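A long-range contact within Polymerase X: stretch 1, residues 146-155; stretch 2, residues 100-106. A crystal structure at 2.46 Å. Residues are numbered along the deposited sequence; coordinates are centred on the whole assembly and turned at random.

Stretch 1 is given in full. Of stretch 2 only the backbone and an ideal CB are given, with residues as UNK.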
# COMPACT_ATOMS: atom_id res chain seq x y z
N THR A 146 -15.51 -17.27 12.51
CA THR A 146 -14.29 -17.73 13.15
C THR A 146 -13.13 -16.94 12.57
O THR A 146 -12.24 -16.48 13.30
CB THR A 146 -14.07 -19.24 12.91
OG1 THR A 146 -15.11 -19.98 13.57
CG2 THR A 146 -12.72 -19.68 13.45
N ILE A 147 -13.14 -16.78 11.25
CA ILE A 147 -12.10 -16.03 10.57
C ILE A 147 -12.11 -14.56 11.02
O ILE A 147 -11.06 -13.96 11.21
CB ILE A 147 -12.26 -16.14 9.05
CG1 ILE A 147 -11.90 -17.56 8.61
CG2 ILE A 147 -11.40 -15.10 8.35
CD1 ILE A 147 -12.32 -17.88 7.19
N LEU A 148 -13.30 -13.99 11.18
CA LEU A 148 -13.42 -12.62 11.64
C LEU A 148 -12.84 -12.48 13.05
O LEU A 148 -12.19 -11.48 13.37
CB LEU A 148 -14.87 -12.14 11.61
CG LEU A 148 -15.08 -10.70 12.11
CD1 LEU A 148 -14.21 -9.74 11.34
CD2 LEU A 148 -16.54 -10.29 12.01
N GLU A 149 -13.08 -13.48 13.88
CA GLU A 149 -12.49 -13.52 15.22
C GLU A 149 -10.97 -13.52 15.13
O GLU A 149 -10.30 -12.77 15.84
CB GLU A 149 -12.98 -14.76 15.96
CG GLU A 149 -11.94 -15.37 16.90
CD GLU A 149 -12.15 -16.87 17.12
OE1 GLU A 149 -13.29 -17.26 17.46
OE2 GLU A 149 -11.18 -17.64 16.95
N ASN A 150 -10.43 -14.35 14.25
CA ASN A 150 -8.98 -14.48 14.11
C ASN A 150 -8.32 -13.23 13.54
O ASN A 150 -7.18 -12.93 13.85
CB ASN A 150 -8.62 -15.71 13.29
CG ASN A 150 -8.86 -17.00 14.05
OD1 ASN A 150 -8.66 -17.05 15.27
ND2 ASN A 150 -9.28 -18.04 13.35
N VAL A 151 -9.05 -12.50 12.69
CA VAL A 151 -8.55 -11.23 12.15
C VAL A 151 -8.54 -10.18 13.25
O VAL A 151 -7.62 -9.36 13.32
CB VAL A 151 -9.40 -10.73 10.97
CG1 VAL A 151 -8.88 -9.39 10.49
CG2 VAL A 151 -9.39 -11.74 9.83
N VAL A 152 -9.55 -10.20 14.11
CA VAL A 152 -9.58 -9.29 15.25
C VAL A 152 -8.35 -9.45 16.14
O VAL A 152 -7.87 -8.49 16.73
CB VAL A 152 -10.85 -9.48 16.11
CG1 VAL A 152 -10.72 -8.72 17.42
CG2 VAL A 152 -12.08 -9.01 15.34
N PHE A 153 -7.83 -10.67 16.23
CA PHE A 153 -6.63 -10.92 17.02
C PHE A 153 -5.41 -10.26 16.40
O PHE A 153 -4.60 -9.66 17.11
CB PHE A 153 -6.38 -12.43 17.18
CG PHE A 153 -7.15 -13.05 18.31
CD1 PHE A 153 -8.31 -13.77 18.07
CD2 PHE A 153 -6.70 -12.93 19.61
CE1 PHE A 153 -9.01 -14.35 19.11
CE2 PHE A 153 -7.39 -13.50 20.66
CZ PHE A 153 -8.55 -14.21 20.41
N LEU A 154 -5.28 -10.37 15.08
CA LEU A 154 -4.15 -9.75 14.38
C LEU A 154 -4.15 -8.25 14.63
O LEU A 154 -3.10 -7.66 14.91
CB LEU A 154 -4.19 -10.04 12.88
CG LEU A 154 -3.55 -11.34 12.37
CD1 LEU A 154 -2.63 -11.92 13.42
CD2 LEU A 154 -4.61 -12.36 11.97
N PHE A 155 -5.32 -7.64 14.54
CA PHE A 155 -5.45 -6.19 14.70
C PHE A 155 -5.10 -5.71 16.11
O PHE A 155 -4.45 -4.68 16.27
CB PHE A 155 -6.86 -5.72 14.33
CG PHE A 155 -7.10 -5.61 12.85
CD1 PHE A 155 -8.39 -5.57 12.35
CD2 PHE A 155 -6.04 -5.56 11.97
CE1 PHE A 155 -8.61 -5.48 10.99
CE2 PHE A 155 -6.25 -5.46 10.60
CZ PHE A 155 -7.55 -5.42 10.12
N UNK A 100 -1.55 -15.17 5.41
CA UNK A 100 -0.79 -16.34 5.83
C UNK A 100 -0.59 -16.37 7.34
O UNK A 100 -0.07 -17.34 7.89
CB UNK A 100 0.57 -16.37 5.12
N UNK A 101 -1.00 -15.29 8.01
CA UNK A 101 -0.89 -15.21 9.46
C UNK A 101 -2.23 -15.36 10.16
O UNK A 101 -2.29 -15.34 11.39
CB UNK A 101 -0.25 -13.88 9.86
N UNK A 102 -3.29 -15.50 9.38
CA UNK A 102 -4.63 -15.71 9.93
C UNK A 102 -4.83 -17.17 10.32
O UNK A 102 -4.98 -18.04 9.46
CB UNK A 102 -5.70 -15.28 8.92
N UNK A 103 -4.84 -17.43 11.63
CA UNK A 103 -5.01 -18.79 12.14
C UNK A 103 -6.27 -19.44 11.55
O UNK A 103 -7.36 -18.89 11.65
CB UNK A 103 -5.09 -18.78 13.67
N UNK A 104 -6.10 -20.59 10.91
CA UNK A 104 -7.23 -21.33 10.37
C UNK A 104 -7.39 -21.27 8.85
O UNK A 104 -8.27 -21.92 8.30
CB UNK A 104 -8.51 -20.81 11.02
N UNK A 105 -6.55 -20.49 8.18
CA UNK A 105 -6.60 -20.41 6.72
C UNK A 105 -5.57 -21.33 6.06
O UNK A 105 -4.36 -21.08 6.13
CB UNK A 105 -6.37 -18.97 6.27
N UNK A 106 -6.05 -22.38 5.41
CA UNK A 106 -5.18 -23.29 4.68
C UNK A 106 -4.80 -22.73 3.32
O UNK A 106 -5.33 -21.71 2.89
CB UNK A 106 -5.86 -24.65 4.51

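Residues 146-155 form one helix, and the segment 100-106, without regular secondary structure, runs past L154 at positions 101 and 102, N150 at 102 and 103, and I147 at 102 and 105. At position 100 the ideal CB has nothing of the helix within 5.5 Å, leaving the choice wide; the deposited residue is L100, which does not touch the helix.

Position 101 has its CA-to-CB direction sideways to the helix, with the ideal CB 4.7 Å from L154 CD1. A small residue would fit easily, and larger ones are not excluded. The residue is G101, which meets the helix through its backbone: its O lies 3.8 Å from L154 CD2.

At position 102 the CA-to-CB bond also points sideways, but the ideal CB lies 4.4 Å from L154 CD2, 5.2 Å from V151 CG2 and 5.3 Å from N150 CB. These mostly apolar surroundings suit a valine, isoleucine or leucine, and the extended phi/psi of -81/107 readily accommodates a beta-branched side chain. V102 is found, in the t rotamer. Its CG2 packs 3.9 Å from L154 CD2, while its CG1 lies 4.1 Å from N150 CB, 4.4 Å from V151 CG2 and 4.5 Å from I147 CG2.

Position 103 places its ideal CB 4.2 Å from N150 CG. The amide and the nearby carboxylate of E149 invite a polar or basic side chain, such as glutamine, lysine or arginine; a long one could also reach the F153 ring. The residue is R103. Its CA-to-CB bond points sideways, but the chain end comes nearer, and NH1 donates a weak hydrogen bond to N150 OD1 at 2.8 Å (angle 122°). The guanidinium lies over the F153 ring, with CZ 5.9 Å from the centroid, at most a weak attraction. The group is poorly ordered.

Position 104 points toward the helix. An ideal CB would sit 3.7 Å from N150 ND2, and at phi/psi 105/-4 it would be jammed against the preceding carbonyl O, which by itself calls for glycine. G104 is the third residue of a type II turn from V102, closed by a hydrogen bond from the N of position 105 to V102 O (3.2 Å).

At position 105 the CA-to-CB bond points sideways and the ideal CB is beyond 5.5 Å of the helix, so only a longer side chain could reach I147; leucine, isoleucine or methionine would suit. The end of L105 comes nearer, with CD2 3.8 Å from I147 CD1.

Position 106, out of reach, is the N-cap of a following helix, where small polar residues or glycine are common; it is G106.

Stretch 2 (100-106) LGVRGLG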
# COMPACT_ATOMS: atom_id res chain seq x y z
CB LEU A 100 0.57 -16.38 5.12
CG LEU A 100 0.55 -16.68 3.62
CD1 LEU A 100 1.92 -16.42 3.02
CD2 LEU A 100 0.13 -18.11 3.37
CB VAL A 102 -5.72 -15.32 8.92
CG1 VAL A 102 -7.10 -15.54 9.51
CG2 VAL A 102 -5.55 -13.87 8.49
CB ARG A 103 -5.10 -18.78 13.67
CG ARG A 103 -5.05 -20.16 14.30
CD ARG A 103 -5.99 -20.27 15.49
NE ARG A 103 -5.38 -19.83 16.75
CZ ARG A 103 -5.61 -18.65 17.32
NH1 ARG A 103 -6.42 -17.77 16.75
NH2 ARG A 103 -5.01 -18.36 18.47
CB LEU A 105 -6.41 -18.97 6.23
CG LEU A 105 -7.59 -17.99 6.36
CD1 LEU A 105 -7.27 -16.69 5.64
CD2 LEU A 105 -8.86 -18.60 5.80
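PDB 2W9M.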